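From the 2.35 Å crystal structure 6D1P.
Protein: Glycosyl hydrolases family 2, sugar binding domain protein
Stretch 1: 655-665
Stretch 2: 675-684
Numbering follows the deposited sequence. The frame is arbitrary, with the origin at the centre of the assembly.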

# COMPACT_ATOMS: atom_id res chain seq x y z
N PHE A 655 -27.61 36.36 -30.43
CA PHE A 655 -28.87 36.85 -29.90
C PHE A 655 -28.80 36.79 -28.39
O PHE A 655 -28.38 35.78 -27.82
CB PHE A 655 -30.07 36.03 -30.39
CG PHE A 655 -30.13 35.83 -31.88
CD1 PHE A 655 -30.91 36.67 -32.66
CD2 PHE A 655 -29.47 34.78 -32.48
CE1 PHE A 655 -30.99 36.48 -34.04
CE2 PHE A 655 -29.53 34.58 -33.86
CZ PHE A 655 -30.30 35.43 -34.64
N VAL A 656 -29.22 37.87 -27.74
CA VAL A 656 -29.30 37.94 -26.29
C VAL A 656 -30.74 38.25 -25.90
O VAL A 656 -31.29 39.29 -26.30
CB VAL A 656 -28.33 39.00 -25.73
CG1 VAL A 656 -28.41 39.03 -24.20
CG2 VAL A 656 -26.93 38.68 -26.20
N ASN A 657 -31.36 37.33 -25.15
CA ASN A 657 -32.75 37.49 -24.68
C ASN A 657 -33.70 37.80 -25.84
O ASN A 657 -34.58 38.66 -25.75
CB ASN A 657 -32.83 38.56 -23.59
CG ASN A 657 -32.20 38.11 -22.28
OD1 ASN A 657 -32.14 36.91 -21.99
ND2 ASN A 657 -31.74 39.07 -21.48
N GLY A 658 -33.51 37.09 -26.96
CA GLY A 658 -34.29 37.30 -28.17
C GLY A 658 -33.83 38.43 -29.07
O GLY A 658 -34.20 38.44 -30.25
N VAL A 659 -33.05 39.38 -28.56
CA VAL A 659 -32.64 40.57 -29.30
C VAL A 659 -31.34 40.30 -30.05
O VAL A 659 -30.28 40.09 -29.43
CB VAL A 659 -32.47 41.76 -28.35
CG1 VAL A 659 -32.05 43.01 -29.13
CG2 VAL A 659 -33.74 41.98 -27.55
N SER A 660 -31.40 40.34 -31.38
CA SER A 660 -30.20 40.21 -32.20
C SER A 660 -29.17 41.29 -31.86
O SER A 660 -29.52 42.45 -31.64
CB SER A 660 -30.53 40.28 -33.69
OG SER A 660 -29.34 40.28 -34.47
N GLN A 661 -27.90 40.88 -31.79
CA GLN A 661 -26.81 41.78 -31.45
C GLN A 661 -25.89 42.06 -32.64
O GLN A 661 -24.88 42.77 -32.47
CB GLN A 661 -26.00 41.21 -30.28
CG GLN A 661 -26.84 40.96 -29.04
CD GLN A 661 -27.46 42.22 -28.47
OE1 GLN A 661 -28.69 42.38 -28.43
NE2 GLN A 661 -26.62 43.13 -27.98
N GLY A 662 -26.20 41.51 -33.81
CA GLY A 662 -25.42 41.78 -35.01
C GLY A 662 -24.81 40.54 -35.63
O GLY A 662 -24.37 39.62 -34.94
N ARG A 663 -24.81 40.51 -36.95
CA ARG A 663 -24.06 39.51 -37.70
C ARG A 663 -22.62 40.00 -37.85
O ARG A 663 -22.38 41.17 -38.15
CB ARG A 663 -24.72 39.30 -39.07
CG ARG A 663 -24.57 37.94 -39.68
CD ARG A 663 -25.81 37.63 -40.52
NE ARG A 663 -25.58 36.57 -41.49
CZ ARG A 663 -26.55 35.96 -42.17
NH1 ARG A 663 -27.82 36.30 -41.97
NH2 ARG A 663 -26.25 35.01 -43.05
N LYS A 664 -21.65 39.12 -37.58
CA LYS A 664 -20.25 39.49 -37.65
C LYS A 664 -19.49 38.46 -38.46
O LYS A 664 -19.87 37.30 -38.56
CB LYS A 664 -19.61 39.66 -36.27
CG LYS A 664 -20.14 40.86 -35.52
CD LYS A 664 -19.34 41.15 -34.27
CE LYS A 664 -19.92 42.33 -33.52
NZ LYS A 664 -19.15 42.69 -32.29
N LYS A 665 -18.43 38.93 -39.10
CA LYS A 665 -17.64 38.11 -39.99
C LYS A 665 -16.43 37.59 -39.24
O LYS A 665 -15.86 38.29 -38.39
CB LYS A 665 -17.21 38.91 -41.23
CG LYS A 665 -16.44 38.08 -42.26
CD LYS A 665 -15.99 38.90 -43.50
CE LYS A 665 -14.46 39.02 -43.62
NZ LYS A 665 -13.88 40.12 -42.78
N GLY A 675 -12.81 37.92 -34.17
CA GLY A 675 -13.84 38.89 -34.46
C GLY A 675 -15.24 38.54 -33.98
O GLY A 675 -16.08 39.44 -33.88
N LEU A 676 -15.53 37.27 -33.68
CA LEU A 676 -16.85 36.85 -33.22
C LEU A 676 -16.99 37.12 -31.72
O LEU A 676 -16.96 36.23 -30.87
CB LEU A 676 -17.08 35.38 -33.56
CG LEU A 676 -16.64 35.05 -34.99
CD1 LEU A 676 -16.79 33.57 -35.34
CD2 LEU A 676 -17.37 35.95 -36.03
N ARG A 677 -17.14 38.40 -31.40
CA ARG A 677 -17.31 38.83 -30.02
C ARG A 677 -18.26 40.02 -29.99
O ARG A 677 -18.26 40.84 -30.92
CB ARG A 677 -15.98 39.21 -29.36
CG ARG A 677 -15.21 40.32 -30.10
CD ARG A 677 -13.93 40.70 -29.35
NE ARG A 677 -13.31 41.87 -29.94
CZ ARG A 677 -12.49 41.84 -30.99
NH1 ARG A 677 -12.20 40.68 -31.58
NH2 ARG A 677 -11.97 42.96 -31.48
N TRP A 678 -19.08 40.08 -28.94
CA TRP A 678 -20.05 41.13 -28.69
C TRP A 678 -19.95 41.58 -27.24
O TRP A 678 -19.64 40.79 -26.34
CB TRP A 678 -21.49 40.66 -28.93
CG TRP A 678 -21.79 40.30 -30.33
CD1 TRP A 678 -22.51 41.04 -31.22
CD2 TRP A 678 -21.39 39.11 -31.02
NE1 TRP A 678 -22.59 40.38 -32.43
CE2 TRP A 678 -21.90 39.20 -32.33
CE3 TRP A 678 -20.64 37.99 -30.66
CZ2 TRP A 678 -21.71 38.20 -33.28
CZ3 TRP A 678 -20.43 37.00 -31.62
CH2 TRP A 678 -20.97 37.11 -32.90
N ASN A 679 -20.19 42.86 -27.01
CA ASN A 679 -20.47 43.36 -25.67
C ASN A 679 -21.97 43.55 -25.55
O ASN A 679 -22.63 43.96 -26.51
CB ASN A 679 -19.73 44.65 -25.38
CG ASN A 679 -18.24 44.43 -25.19
OD1 ASN A 679 -17.70 43.41 -25.63
ND2 ASN A 679 -17.57 45.37 -24.54
N VAL A 680 -22.53 43.21 -24.40
CA VAL A 680 -23.97 43.04 -24.30
C VAL A 680 -24.43 43.43 -22.90
O VAL A 680 -23.70 43.22 -21.93
CB VAL A 680 -24.37 41.59 -24.64
CG1 VAL A 680 -25.84 41.38 -24.44
CG2 VAL A 680 -23.98 41.19 -26.07
N PRO A 681 -25.62 44.01 -22.75
CA PRO A 681 -26.20 44.11 -21.41
C PRO A 681 -26.74 42.76 -20.98
O PRO A 681 -27.27 41.99 -21.79
CB PRO A 681 -27.34 45.13 -21.60
CG PRO A 681 -27.77 44.91 -23.01
CD PRO A 681 -26.47 44.67 -23.76
N LEU A 682 -26.58 42.46 -19.70
CA LEU A 682 -27.23 41.32 -19.09
C LEU A 682 -28.07 41.83 -17.94
O LEU A 682 -27.66 42.74 -17.20
CB LEU A 682 -26.21 40.28 -18.59
CG LEU A 682 -25.19 39.76 -19.61
CD1 LEU A 682 -24.09 38.95 -18.92
CD2 LEU A 682 -25.87 38.93 -20.68
N ARG A 683 -29.26 41.28 -17.81
CA ARG A 683 -30.05 41.68 -16.65
C ARG A 683 -29.71 40.78 -15.47
O ARG A 683 -29.20 39.67 -15.64
CB ARG A 683 -31.54 41.63 -16.95
CG ARG A 683 -31.97 40.47 -17.83
CD ARG A 683 -33.39 40.69 -18.30
NE ARG A 683 -33.77 39.77 -19.37
CZ ARG A 683 -34.84 39.94 -20.15
NH1 ARG A 683 -35.63 40.99 -19.97
NH2 ARG A 683 -35.11 39.06 -21.11
N GLU A 684 -29.96 41.30 -14.27
CA GLU A 684 -29.97 40.47 -13.09
C GLU A 684 -30.84 39.25 -13.33
O GLU A 684 -31.88 39.33 -13.99
CB GLU A 684 -30.51 41.25 -11.90
CG GLU A 684 -29.81 42.56 -11.67
CD GLU A 684 -29.97 43.05 -10.25
OE1 GLU A 684 -30.71 42.40 -9.46
OE2 GLU A 684 -29.33 44.08 -9.91

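The most unusual feature of this contact is the way K664 is held over W678. Its ammonium lies above the indole face, with NZ 4.0 Å from the centroid of the five-membered ring of W678 and only 15° off the ring normal, a cation-pi arrangement. From there K664 NZ donates a very short hydrogen bond of 2.5 Å to the backbone carbonyl R677 O. The preceding methylene joins in: K664 CE sits 3.8 Å from the centroid of the same W678 ring, a CH-pi contact, so that the positive charge and its polarized carbon share one aromatic face. The lysine reaches this position nearly fully extended, with chi1 m and the remaining chi angles t.

The backbones run roughly antiparallel, the axes of strands 659-665 and 677-680 making an angle of 153° and approaching to 8.3 Å. No backbone-to-backbone hydrogen bond links the two stretches; they meet through side chains, or through side chains against main-chain carbonyls. Such packing suits the wide CA spacing, 7.3 Å between Q661 and W678 and 6.2 Å between K664 and L676.

W678, whose CB points toward stretch 1, also uses its ring edge. W678 NE1 gives a weak hydrogen bond to G662 O at 3.2 Å, its N-H...O angle of 133° well short of linear. Q661 O lies near the same edge, 3.2 Å from W678 CD1, while Q661 CB packs 3.6 Å from that carbon. G662 has phi/psi of 120/142, where a CB would be jammed against the carbonyl oxygen of the preceding residue; glycine avoids this.

Toward K665 the contact becomes apolar against backbone. The CB of L676 points sideways, but the end of its side chain comes nearer stretch 1, bringing L676 CD2 to 3.7 Å from K665 O and 3.8 Å from K664 O.

At the other end, V656 and V680 are buried and both point toward the opposing stretch, meeting at 3.4 Å between V656 CG2 and V680 CG1, a close apolar contact. L682 adds a looser one, its CD2 4.3 Å from V656 CG1. V656 also begins a type I' turn ending at V659, closed by V656 N to V659 O at 3.0 Å and V659 N to V656 O at 2.9 Å. Within this turn N657 points toward stretch 2, yet its ND2 lies 3.0 Å from R683 NE without a hydrogen bond, since both atoms are donors; the N657 amide finds its partners elsewhere in the structure.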